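Local atomic coordinates of DNA polymerase III, beta subunit (Thermotoga maritima, PDB entry 1VPK), a protein that forms a ring-shaped head-to-tail homodimer around DNA and probably tethers DNA polymerases and other proteins to it, giving processivity. Residues A[278-283]-A[313-318]; A[282-287]-A[303-308]; A[333-338]-A[370-375]. One frame throughout, in Å; residues are numbered along the deposited sequence.

Contact 1 (A[278-283]-A[313-318]); sequences LKRVMV and VVDEVE
Helix segment 278-283, which brings Arg-280 and Val-281 to the contact, runs almost antiparallel (169°) to strand segment 313-318 with Val-313 and Asp-315, the two axes 8.0 Å apart. The polar half is a salt bridge. Arg-280 NH2 donates to Asp-315 OD2 at 2.9 Å with an N-H...O angle of 159°. The oxygen lies close to the guanidinium plane and is met on its syn side. NE of Arg-280 adds only weak bonds, at 3.3 Å to OD2 and 3.5 Å to OD1 of Asp-315. The planes of the two charged groups stand 71° apart, so this is not a flat, doubly bonded pair: most of the grip falls on OD2. That oxygen also takes a hydrogen bond with Ser-277 OG, while Asp-315 OD1 is bonded to Ser-114 OG and Thr-115 OG1 of the second subunit.

Beside the charges lies an apolar patch. Val-313 CG1, set between its own backbone N and carbonyl carbon, presses on Val-281 at 3.5 Å from CA and 3.7 Å from CB, and the two side chains cross at about a right angle. Val-281 CG1 also touches Asp-315 CB at 4.1 Å.

Residues 313-315 pair in an antiparallel ladder with a strand of the second subunit, so this helix-on-sheet layer sits at the dimer interface of the sliding clamp, where a sheet runs on from one subunit into the next.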
ATOM      1  N   LEU A 278      13.322  16.860  -6.323  1.00 47.08           N
ATOM      2  CA  LEU A 278      13.888  15.685  -5.618  1.00 47.76           C
ATOM      3  C   LEU A 278      13.370  14.371  -6.196  1.00 47.66           C
ATOM      4  O   LEU A 278      14.143  13.440  -6.467  1.00 47.34           O
ATOM      5  CB  LEU A 278      13.624  15.782  -4.105  1.00 48.06           C
ATOM      6  CG  LEU A 278      14.545  16.838  -3.489  1.00 49.03           C
ATOM      7  CD1 LEU A 278      14.066  17.291  -2.132  1.00 54.10           C
ATOM      8  CD2 LEU A 278      16.007  16.374  -3.401  1.00 48.55           C
ATOM      9  N   LYS A 279      12.072  14.300  -6.462  1.00 48.39           N
ATOM     10  CA  LYS A 279      11.521  13.109  -7.109  1.00 49.23           C
ATOM     11  C   LYS A 279      12.184  12.776  -8.474  1.00 49.10           C
ATOM     12  O   LYS A 279      12.471  11.608  -8.779  1.00 48.25           O
ATOM     13  CB  LYS A 279      10.023  13.243  -7.309  1.00 50.60           C
ATOM     14  CG  LYS A 279       9.169  13.040  -6.066  1.00 52.94           C
ATOM     15  CD  LYS A 279       7.734  12.640  -6.536  1.00 56.37           C
ATOM     16  N   ARG A 280      12.434  13.802  -9.283  1.00 48.18           N
ATOM     17  CA  ARG A 280      13.091  13.615 -10.586  1.00 47.97           C
ATOM     18  C   ARG A 280      14.510  13.051 -10.416  1.00 48.18           C
ATOM     19  O   ARG A 280      14.873  12.093 -11.094  1.00 48.91           O
ATOM     20  CB  ARG A 280      13.066  14.922 -11.439  1.00 47.00           C
ATOM     21  CG  ARG A 280      11.642  15.306 -11.774  1.00 48.34           C
ATOM     22  CD  ARG A 280      11.437  16.472 -12.717  1.00 47.86           C
ATOM     23  NE  ARG A 280      11.831  17.764 -12.176  1.00 50.32           N
ATOM     24  CZ  ARG A 280      10.990  18.714 -11.719  1.00 48.64           C
ATOM     25  NH1 ARG A 280       9.680  18.551 -11.706  1.00 50.89           N
ATOM     26  NH2 ARG A 280      11.466  19.847 -11.289  1.00 46.49           N
ATOM     27  N   VAL A 281      15.307  13.601  -9.502  1.00 48.14           N
ATOM     28  CA  VAL A 281      16.677  13.167  -9.388  1.00 49.03           C
ATOM     29  C   VAL A 281      16.782  11.811  -8.705  1.00 50.03           C
ATOM     30  O   VAL A 281      17.735  11.103  -8.932  1.00 47.90           O
ATOM     31  CB  VAL A 281      17.636  14.225  -8.725  1.00 49.96           C
ATOM     32  CG1 VAL A 281      17.619  15.566  -9.529  1.00 50.16           C
ATOM     33  CG2 VAL A 281      17.286  14.468  -7.260  1.00 50.77           C
ATOM     34  N   MET A 282      15.778  11.450  -7.913  1.00 51.42           N
ATOM     35  CA  MET A 282      15.718  10.142  -7.277  1.00 53.40           C
ATOM     36  C   MET A 282      15.528   9.022  -8.246  1.00 51.14           C
ATOM     37  O   MET A 282      15.890   7.883  -7.961  1.00 50.22           O
ATOM     38  CB  MET A 282      14.668  10.102  -6.167  1.00 53.15           C
ATOM     39  CG  MET A 282      15.225  10.838  -4.955  1.00 57.41           C
ATOM     40  SD  MET A 282      14.234  11.020  -3.471  1.00 63.73           S
ATOM     41  CE  MET A 282      12.858  12.103  -3.816  1.00 66.37           C
ATOM     42  N   VAL A 283      15.018   9.326  -9.418  1.00 49.83           N
ATOM     43  CA  VAL A 283      14.994   8.329 -10.470  1.00 48.91           C
ATOM     44  C   VAL A 283      16.409   7.735 -10.647  1.00 48.10           C
ATOM     45  O   VAL A 283      16.551   6.532 -10.831  1.00 47.83           O
ATOM     46  CB  VAL A 283      14.455   8.900 -11.784  1.00 48.73           C
ATOM     47  CG1 VAL A 283      14.682   7.882 -12.950  1.00 46.91           C
ATOM     48  CG2 VAL A 283      12.998   9.220 -11.646  1.00 49.25           C
ATOM     49  N   VAL A 313      21.235  12.720 -14.053  1.00 42.55           N
ATOM     50  CA  VAL A 313      20.153  13.683 -14.139  1.00 42.62           C
ATOM     51  C   VAL A 313      20.648  15.006 -13.579  1.00 43.39           C
ATOM     52  O   VAL A 313      21.382  15.041 -12.596  1.00 43.02           O
ATOM     53  CB  VAL A 313      18.869  13.238 -13.384  1.00 42.01           C
ATOM     54  CG1 VAL A 313      19.142  13.021 -11.902  1.00 40.83           C
ATOM     55  CG2 VAL A 313      17.730  14.238 -13.605  1.00 39.71           C
ATOM     56  N   VAL A 314      20.242  16.083 -14.232  1.00 44.63           N
ATOM     57  CA  VAL A 314      20.443  17.431 -13.746  1.00 46.49           C
ATOM     58  C   VAL A 314      19.099  18.108 -13.846  1.00 46.62           C
ATOM     59  O   VAL A 314      18.428  18.031 -14.883  1.00 46.62           O
ATOM     60  CB  VAL A 314      21.466  18.202 -14.596  1.00 47.54           C
ATOM     61  CG1 VAL A 314      21.588  19.655 -14.081  1.00 49.44           C
ATOM     62  CG2 VAL A 314      22.785  17.457 -14.607  1.00 50.30           C
ATOM     63  N   ASP A 315      18.668  18.680 -12.745  1.00 46.92           N
ATOM     64  CA  ASP A 315      17.432  19.450 -12.697  1.00 48.52           C
ATOM     65  C   ASP A 315      17.702  20.856 -12.147  1.00 49.21           C
ATOM     66  O   ASP A 315      18.269  21.009 -11.093  1.00 49.35           O
ATOM     67  CB  ASP A 315      16.389  18.781 -11.805  1.00 48.00           C
ATOM     68  CG  ASP A 315      15.006  19.363 -12.026  1.00 51.22           C
ATOM     69  OD1 ASP A 315      14.607  19.552 -13.193  1.00 55.11           O
ATOM     70  OD2 ASP A 315      14.320  19.680 -11.059  1.00 52.72           O
ATOM     71  N   GLU A 316      17.231  21.869 -12.843  1.00 49.99           N
ATOM     72  CA  GLU A 316      17.513  23.249 -12.461  1.00 50.75           C
ATOM     73  C   GLU A 316      16.258  23.928 -11.969  1.00 50.72           C
ATOM     74  O   GLU A 316      15.284  23.959 -12.697  1.00 50.64           O
ATOM     75  CB  GLU A 316      18.045  23.980 -13.671  1.00 51.70           C
ATOM     76  CG  GLU A 316      18.396  25.438 -13.399  1.00 56.73           C
ATOM     77  CD  GLU A 316      19.242  26.019 -14.512  1.00 61.21           C
ATOM     78  OE1 GLU A 316      20.415  25.632 -14.620  1.00 61.47           O
ATOM     79  OE2 GLU A 316      18.709  26.859 -15.269  1.00 67.15           O
ATOM     80  N   VAL A 317      16.265  24.453 -10.741  1.00 49.51           N
ATOM     81  CA  VAL A 317      15.073  25.098 -10.187  1.00 50.00           C
ATOM     82  C   VAL A 317      15.333  26.531  -9.780  1.00 48.40           C
ATOM     83  O   VAL A 317      16.436  26.857  -9.324  1.00 47.13           O
ATOM     84  CB  VAL A 317      14.448  24.313  -9.020  1.00 51.35           C
ATOM     85  CG1 VAL A 317      14.204  22.873  -9.454  1.00 54.69           C
ATOM     86  CG2 VAL A 317      15.268  24.342  -7.785  1.00 52.73           C
ATOM     87  N   GLU A 318      14.317  27.367  -9.950  1.00 47.48           N
ATOM     88  CA  GLU A 318      14.391  28.793  -9.599  1.00 47.44           C
ATOM     89  C   GLU A 318      14.314  28.995  -8.110  1.00 46.44           C
ATOM     90  O   GLU A 318      13.478  28.413  -7.440  1.00 47.25           O
ATOM     91  CB  GLU A 318      13.260  29.576 -10.255  0.50 47.89           C
ATOM     92  CG  GLU A 318      13.375  29.661 -11.729  0.50 50.44           C
ATOM     93  CD  GLU A 318      12.172  30.321 -12.368  0.50 55.29           C
ATOM     94  OE1 GLU A 318      11.283  30.821 -11.633  0.50 55.12           O
ATOM     95  OE2 GLU A 318      12.123  30.321 -13.620  0.50 59.82           O
TER

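Contact 2 (A[282-287]-A[303-308]); sequences MVIASK and LVSKSP
Ile-284 and Ala-285 of helix 271-285 rest on Ser-305 and Ser-307 of strand 300-307, a helix packed on an antiparallel sheet in the C-terminal domain of the clamp.

The van der Waals part is led by Ile-284. Its CG2, anti to the backbone N, reaches the strand's backbone, 3.4 Å from Ser-307 N and 3.6 Å from Lys-306 C. The same methyl lies 3.7 Å from Ser-307 CB, and it also touches Ser-305, so one methyl lies against the strand from Ser-305 to Ser-307. Ala-285 makes a tighter touch: its CB is 3.2 Å from Ser-305 OG. Ile-284 also packs on Val-86 of the second subunit. Lys-287 contributes its CB, 4.2 Å from Ser-307 OG, before the rest of the chain turns off to Asp-85 of the second subunit, which takes a hydrogen bond from NZ.

The serine hydroxyls find their polar partners beyond this pair of segments. Ser-305 OG bonds to Ser-291 O; although it lies 3.4 Å from Ala-285 N, the angle there is too poor for a bond. Ser-307 OG accepts from Tyr-310 N.

What polar bridging there is runs through one water molecule. It donates to both backbone carbonyls, at 2.8 Å to Ile-284 O and 3.2 Å to Lys-306 O.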
ATOM      1  N   MET A 282      15.778  11.450  -7.913  1.00 51.42           N
ATOM      2  CA  MET A 282      15.718  10.142  -7.277  1.00 53.40           C
ATOM      3  C   MET A 282      15.528   9.022  -8.246  1.00 51.14           C
ATOM      4  O   MET A 282      15.890   7.883  -7.961  1.00 50.22           O
ATOM      5  CB  MET A 282      14.668  10.102  -6.167  1.00 53.15           C
ATOM      6  CG  MET A 282      15.225  10.838  -4.955  1.00 57.41           C
ATOM      7  SD  MET A 282      14.234  11.020  -3.471  1.00 63.73           S
ATOM      8  CE  MET A 282      12.858  12.103  -3.816  1.00 66.37           C
ATOM      9  N   VAL A 283      15.018   9.326  -9.418  1.00 49.83           N
ATOM     10  CA  VAL A 283      14.994   8.329 -10.470  1.00 48.91           C
ATOM     11  C   VAL A 283      16.409   7.735 -10.647  1.00 48.10           C
ATOM     12  O   VAL A 283      16.551   6.532 -10.831  1.00 47.83           O
ATOM     13  CB  VAL A 283      14.455   8.900 -11.784  1.00 48.73           C
ATOM     14  CG1 VAL A 283      14.682   7.882 -12.950  1.00 46.91           C
ATOM     15  CG2 VAL A 283      12.998   9.220 -11.646  1.00 49.25           C
ATOM     16  N   ILE A 284      17.440   8.582 -10.582  1.00 47.25           N
ATOM     17  CA  ILE A 284      18.827   8.132 -10.715  1.00 47.45           C
ATOM     18  C   ILE A 284      19.464   7.827  -9.354  1.00 47.99           C
ATOM     19  O   ILE A 284      20.171   6.847  -9.230  1.00 46.74           O
ATOM     20  CB  ILE A 284      19.704   9.126 -11.534  1.00 47.16           C
ATOM     21  CG1 ILE A 284      19.251   9.121 -12.996  1.00 43.98           C
ATOM     22  CG2 ILE A 284      21.237   8.786 -11.411  1.00 46.39           C
ATOM     23  CD1 ILE A 284      19.306   7.827 -13.698  1.00 45.23           C
ATOM     24  N   ALA A 285      19.174   8.648  -8.342  1.00 48.80           N
ATOM     25  CA  ALA A 285      19.784   8.462  -7.029  1.00 49.73           C
ATOM     26  C   ALA A 285      19.432   7.110  -6.370  1.00 50.37           C
ATOM     27  O   ALA A 285      20.293   6.488  -5.697  1.00 50.88           O
ATOM     28  CB  ALA A 285      19.445   9.632  -6.109  1.00 49.44           C
ATOM     29  N   SER A 286      18.205   6.644  -6.588  1.00 50.95           N
ATOM     30  CA  SER A 286      17.726   5.388  -5.996  1.00 53.44           C
ATOM     31  C   SER A 286      18.402   4.176  -6.565  1.00 54.07           C
ATOM     32  O   SER A 286      18.354   3.092  -5.960  1.00 55.15           O
ATOM     33  CB  SER A 286      16.206   5.251  -6.122  1.00 53.49           C
ATOM     34  OG  SER A 286      15.584   6.130  -5.159  1.00 56.73           O
ATOM     35  N   LYS A 287      19.046   4.349  -7.719  1.00 54.88           N
ATOM     36  CA  LYS A 287      19.785   3.273  -8.331  1.00 55.39           C
ATOM     37  C   LYS A 287      21.054   2.881  -7.567  1.00 55.39           C
ATOM     38  O   LYS A 287      21.482   1.741  -7.661  1.00 55.30           O
ATOM     39  CB  LYS A 287      20.107   3.602  -9.797  1.00 56.44           C
ATOM     40  CG  LYS A 287      18.919   3.455 -10.727  1.00 56.17           C
ATOM     41  CD  LYS A 287      18.698   1.971 -11.048  1.00 59.61           C
ATOM     42  CE  LYS A 287      17.252   1.650 -11.388  1.00 60.38           C
ATOM     43  NZ  LYS A 287      16.949   0.243 -11.061  1.00 58.21           N
ATOM     44  N   LEU A 303      20.164  20.472  -9.207  1.00 48.42           N
ATOM     45  CA  LEU A 303      20.240  19.242  -8.451  1.00 47.91           C
ATOM     46  C   LEU A 303      20.802  18.173  -9.387  1.00 47.05           C
ATOM     47  O   LEU A 303      20.283  17.979 -10.480  1.00 45.50           O
ATOM     48  CB  LEU A 303      18.872  18.772  -7.906  1.00 48.38           C
ATOM     49  CG  LEU A 303      17.939  19.607  -7.016  1.00 53.85           C
ATOM     50  CD1 LEU A 303      17.237  18.806  -5.969  1.00 53.48           C
ATOM     51  CD2 LEU A 303      18.603  20.792  -6.429  1.00 58.85           C
ATOM     52  N   VAL A 304      21.841  17.469  -8.951  1.00 45.47           N
ATOM     53  CA  VAL A 304      22.540  16.558  -9.815  1.00 44.70           C
ATOM     54  C   VAL A 304      22.658  15.207  -9.145  1.00 45.20           C
ATOM     55  O   VAL A 304      23.094  15.126  -7.982  1.00 45.61           O
ATOM     56  CB  VAL A 304      23.948  17.089 -10.150  1.00 45.13           C
ATOM     57  CG1 VAL A 304      24.760  16.050 -10.993  1.00 44.37           C
ATOM     58  CG2 VAL A 304      23.829  18.414 -10.856  1.00 45.37           C
ATOM     59  N   SER A 305      22.281  14.153  -9.860  1.00 45.39           N
ATOM     60  CA  SER A 305      22.557  12.782  -9.383  1.00 46.21           C
ATOM     61  C   SER A 305      23.137  11.920 -10.507  1.00 45.91           C
ATOM     62  O   SER A 305      22.799  12.074 -11.680  1.00 43.80           O
ATOM     63  CB  SER A 305      21.298  12.177  -8.727  1.00 45.94           C
ATOM     64  OG  SER A 305      21.601  10.950  -8.058  1.00 50.74           O
ATOM     65  N   LYS A 306      24.062  11.022 -10.154  1.00 46.14           N
ATOM     66  CA  LYS A 306      24.723  10.200 -11.150  1.00 48.15           C
ATOM     67  C   LYS A 306      24.757   8.781 -10.666  1.00 47.34           C
ATOM     68  O   LYS A 306      24.927   8.523  -9.480  1.00 47.36           O
ATOM     69  CB  LYS A 306      26.148  10.659 -11.443  1.00 48.79           C
ATOM     70  CG  LYS A 306      26.281  12.112 -11.743  1.00 51.24           C
ATOM     71  CD  LYS A 306      27.742  12.523 -12.027  1.00 51.97           C
ATOM     72  CE  LYS A 306      27.821  14.079 -12.170  1.00 57.11           C
ATOM     73  NZ  LYS A 306      29.084  14.485 -12.893  1.00 62.17           N
ATOM     74  N   SER A 307      24.544   7.878 -11.600  1.00 47.82           N
ATOM     75  CA  SER A 307      24.711   6.463 -11.396  1.00 48.04           C
ATOM     76  C   SER A 307      25.682   6.003 -12.450  1.00 48.13           C
ATOM     77  O   SER A 307      25.434   6.222 -13.643  1.00 45.03           O
ATOM     78  CB  SER A 307      23.390   5.739 -11.575  1.00 47.72           C
ATOM     79  OG  SER A 307      23.624   4.424 -12.020  1.00 49.60           O
ATOM     80  N   PRO A 308      26.774   5.327 -12.022  1.00 49.52           N
ATOM     81  CA  PRO A 308      27.777   4.867 -12.959  1.00 50.50           C
ATOM     82  C   PRO A 308      27.125   4.164 -14.146  1.00 51.97           C
ATOM     83  O   PRO A 308      27.465   4.370 -15.307  1.00 53.27           O
ATOM     84  CB  PRO A 308      28.628   3.844 -12.144  1.00 50.12           C
ATOM     85  CG  PRO A 308      28.418   4.210 -10.719  1.00 50.62           C
ATOM     86  CD  PRO A 308      27.051   4.891 -10.634  1.00 49.91           C
TER
HETATM   87  O   HOH W   1      22.833   6.338  -8.527  1.00 50.40           O

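Contact 3 (A[333-338]-A[370-375]); sequences KFIEDV and YIVMPI
Tyr-370, whose ring root lies against Val-338, sends its OH on to the backbone oxygen of Lys-152, a hydrogen bond that ties the far end of the ring to the helix 143-153 of the central domain. Between the two segments themselves the contact is wholly apolar. It is a helix laid on an antiparallel sheet in the C-terminal domain of the clamp: segment 333-338 and strand 370-372 run nearly antiparallel, at 173°, with their axes 9.3 Å apart.

Val-338 does much of the work with both methyls. CG2 meets Tyr-370 CB at 3.6 Å, and CG1, anti to the backbone N (chi1 169°), comes within 3.7 Å of Tyr-370 CG. The two side chains run past one another in opposing senses, the valine methyls lying against CB and CG of the tyrosine. CG2 of Val-338 also reaches CG2 of Val-372, more loosely, at 4.2 Å. An alanine in place of Val-338 would lack both methyls and would probably leave a gap beside Tyr-370 CB and CG, with the ring less firmly held.

Val-372 is the second point of contact, and both its branches are used. Its remaining neighbours on the helix come from the preceding turn, and Phe-330 of strand 326-330 packs on it as well. Phe-334 offers its CB rather than its ring tip, 3.8 Å from Val-372 CG1. Ile-335 crosses the valine at about a right angle, and its terminal CD1 sits astride the fork, 4.1 Å from Val-372 CG1 and 4.1 Å from Val-372 CG2.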
ATOM      1  N   LYS A 333      16.485  11.464   0.206  1.00 48.67           N
ATOM      2  CA  LYS A 333      15.358  10.956   0.979  1.00 49.64           C
ATOM      3  C   LYS A 333      15.221  11.776   2.271  1.00 50.08           C
ATOM      4  O   LYS A 333      14.106  12.051   2.736  1.00 51.02           O
ATOM      5  CB  LYS A 333      15.540   9.467   1.330  1.00 49.47           C
ATOM      6  N   PHE A 334      16.343  12.144   2.873  1.00 50.69           N
ATOM      7  CA  PHE A 334      16.287  12.926   4.111  1.00 50.38           C
ATOM      8  C   PHE A 334      15.728  14.325   3.883  1.00 50.75           C
ATOM      9  O   PHE A 334      15.082  14.883   4.779  1.00 50.14           O
ATOM     10  CB  PHE A 334      17.641  13.015   4.785  1.00 51.27           C
ATOM     11  CG  PHE A 334      18.161  11.729   5.332  1.00 51.16           C
ATOM     12  CD1 PHE A 334      17.328  10.706   5.758  1.00 53.60           C
ATOM     13  CD2 PHE A 334      19.516  11.579   5.513  1.00 52.17           C
ATOM     14  CE1 PHE A 334      17.864   9.521   6.304  1.00 54.40           C
ATOM     15  CE2 PHE A 334      20.047  10.444   6.053  1.00 53.96           C
ATOM     16  CZ  PHE A 334      19.217   9.392   6.452  1.00 53.71           C
ATOM     17  N   ILE A 335      15.939  14.891   2.695  1.00 50.57           N
ATOM     18  CA  ILE A 335      15.430  16.224   2.404  1.00 49.90           C
ATOM     19  C   ILE A 335      13.961  16.072   2.147  1.00 49.85           C
ATOM     20  O   ILE A 335      13.157  16.882   2.629  1.00 49.96           O
ATOM     21  CB  ILE A 335      16.063  16.875   1.135  1.00 51.67           C
ATOM     22  CG1 ILE A 335      17.595  16.936   1.182  1.00 52.57           C
ATOM     23  CG2 ILE A 335      15.468  18.302   0.890  1.00 50.97           C
ATOM     24  CD1 ILE A 335      18.124  17.752   2.268  1.00 57.02           C
ATOM     25  N   GLU A 336      13.595  15.069   1.338  1.00 48.95           N
ATOM     26  CA  GLU A 336      12.208  14.814   1.073  1.00 50.12           C
ATOM     27  C   GLU A 336      11.358  14.552   2.346  1.00 49.45           C
ATOM     28  O   GLU A 336      10.255  15.035   2.450  1.00 48.23           O
ATOM     29  CB  GLU A 336      12.056  13.659   0.076  1.00 51.72           C
ATOM     30  CG  GLU A 336      10.604  13.324  -0.259  1.00 58.01           C
ATOM     31  CD  GLU A 336       9.875  14.501  -0.895  1.00 68.08           C
ATOM     32  OE1 GLU A 336      10.181  14.836  -2.095  1.00 75.04           O
ATOM     33  OE2 GLU A 336       8.999  15.100  -0.195  1.00 72.47           O
ATOM     34  N   ASP A 337      11.858  13.766   3.288  1.00 49.23           N
ATOM     35  CA  ASP A 337      11.172  13.552   4.578  1.00 49.33           C
ATOM     36  C   ASP A 337      10.793  14.847   5.273  1.00 49.70           C
ATOM     37  O   ASP A 337       9.694  14.988   5.731  1.00 49.80           O
ATOM     38  CB  ASP A 337      12.094  12.786   5.516  1.00 49.70           C
ATOM     39  CG  ASP A 337      12.181  11.315   5.201  1.00 51.00           C
ATOM     40  OD1 ASP A 337      11.314  10.768   4.485  1.00 55.04           O
ATOM     41  OD2 ASP A 337      13.103  10.673   5.736  1.00 52.72           O
ATOM     42  N   VAL A 338      11.721  15.797   5.346  1.00 50.42           N
ATOM     43  CA  VAL A 338      11.452  17.132   5.915  1.00 50.47           C
ATOM     44  C   VAL A 338      10.275  17.844   5.229  1.00 50.82           C
ATOM     45  O   VAL A 338       9.350  18.337   5.886  1.00 49.43           O
ATOM     46  CB  VAL A 338      12.754  18.012   5.859  1.00 51.83           C
ATOM     47  CG1 VAL A 338      12.473  19.389   6.158  1.00 51.97           C
ATOM     48  CG2 VAL A 338      13.861  17.498   6.841  1.00 53.50           C
ATOM     49  N   TYR A 370      14.482  21.851  11.069  1.00 48.52           N
ATOM     50  CA  TYR A 370      15.046  20.565  10.668  1.00 49.37           C
ATOM     51  C   TYR A 370      16.484  20.743  10.316  1.00 48.47           C
ATOM     52  O   TYR A 370      16.817  21.712   9.720  1.00 48.26           O
ATOM     53  CB  TYR A 370      14.266  19.971   9.473  1.00 49.40           C
ATOM     54  CG  TYR A 370      12.826  19.816   9.859  1.00 51.89           C
ATOM     55  CD1 TYR A 370      12.392  18.681  10.522  1.00 52.21           C
ATOM     56  CD2 TYR A 370      11.899  20.846   9.631  1.00 51.14           C
ATOM     57  CE1 TYR A 370      11.033  18.555  10.935  1.00 51.89           C
ATOM     58  CE2 TYR A 370      10.556  20.717  10.023  1.00 52.42           C
ATOM     59  CZ  TYR A 370      10.148  19.590  10.681  1.00 51.10           C
ATOM     60  OH  TYR A 370       8.854  19.432  11.064  1.00 53.93           O
ATOM     61  N   ILE A 371      17.318  19.770  10.659  1.00 48.69           N
ATOM     62  CA  ILE A 371      18.755  19.765  10.325  1.00 49.42           C
ATOM     63  C   ILE A 371      19.013  18.471   9.526  1.00 50.34           C
ATOM     64  O   ILE A 371      18.474  17.387   9.885  1.00 50.21           O
ATOM     65  CB  ILE A 371      19.652  19.753  11.606  1.00 50.04           C
ATOM     66  CG1 ILE A 371      19.344  20.959  12.524  1.00 48.53           C
ATOM     67  CG2 ILE A 371      21.139  19.669  11.229  1.00 50.25           C
ATOM     68  CD1 ILE A 371      19.804  22.250  11.990  1.00 49.43           C
ATOM     69  N   VAL A 372      19.727  18.598   8.403  1.00 50.05           N
ATOM     70  CA  VAL A 372      20.219  17.455   7.633  1.00 49.21           C
ATOM     71  C   VAL A 372      21.739  17.619   7.466  1.00 49.25           C
ATOM     72  O   VAL A 372      22.223  18.688   7.116  1.00 47.23           O
ATOM     73  CB  VAL A 372      19.521  17.336   6.250  1.00 50.05           C
ATOM     74  CG1 VAL A 372      19.867  16.002   5.581  1.00 49.68           C
ATOM     75  CG2 VAL A 372      17.996  17.391   6.386  1.00 50.63           C
ATOM     76  N   MET A 373      22.494  16.565   7.756  1.00 49.22           N
ATOM     77  CA  MET A 373      23.934  16.567   7.626  1.00 49.95           C
ATOM     78  C   MET A 373      24.231  16.250   6.166  1.00 49.57           C
ATOM     79  O   MET A 373      23.509  15.463   5.557  1.00 49.16           O
ATOM     80  CB  MET A 373      24.528  15.468   8.510  1.00 52.18           C
ATOM     81  CG  MET A 373      24.156  15.584  10.000  1.00 56.65           C
ATOM     82  SD  MET A 373      24.706  17.101  10.829  1.00 65.05           S
ATOM     83  CE  MET A 373      26.433  17.092  10.293  1.00 66.65           C
ATOM     84  N   PRO A 374      25.296  16.837   5.600  1.00 49.14           N
ATOM     85  CA  PRO A 374      25.631  16.574   4.226  1.00 48.98           C
ATOM     86  C   PRO A 374      26.425  15.307   4.055  1.00 50.00           C
ATOM     87  O   PRO A 374      26.894  14.745   5.032  1.00 48.23           O
ATOM     88  CB  PRO A 374      26.492  17.764   3.833  1.00 48.91           C
ATOM     89  CG  PRO A 374      27.111  18.220   5.044  1.00 49.90           C
ATOM     90  CD  PRO A 374      26.246  17.786   6.215  1.00 50.20           C
ATOM     91  N   ILE A 375      26.583  14.887   2.808  1.00 51.45           N
ATOM     92  CA  ILE A 375      27.394  13.724   2.481  1.00 54.50           C
ATOM     93  C   ILE A 375      28.594  14.196   1.658  1.00 54.65           C
ATOM     94  O   ILE A 375      28.595  15.278   1.072  1.00 54.35           O
ATOM     95  CB  ILE A 375      26.595  12.594   1.771  1.00 55.05           C
ATOM     96  CG1 ILE A 375      26.041  13.034   0.427  1.00 55.28           C
ATOM     97  CG2 ILE A 375      25.408  12.111   2.627  1.00 57.08           C
ATOM     98  CD1 ILE A 375      25.243  11.932  -0.241  1.00 56.69           C
TER

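All three contacts lie in the C-terminal domain. Contacts 1 and 2, their centres about 9 Å apart, share helix 271-285 and reach neighbouring strands of one sheet, 311-318 and 300-307; Asp-315 O and Leu-303 N, 2.7 Å apart, probably form one of the bonds between them. Along the chain both start from the same stretch of helix, sharing Met-282 and Val-283; contact 2 closes first, then contact 1, and contact 3 follows both. Contact 3 uses another helix, 332-341, and another sheet, its centre about 16 Å from each of the others. The two helices touch, for instance Leu-278 CD1 on Ile-335 CG2 at 3.5 Å. Contacts 1 and 2 both touch the second subunit, whereas contact 3 lies on the sheet shared with the central domain.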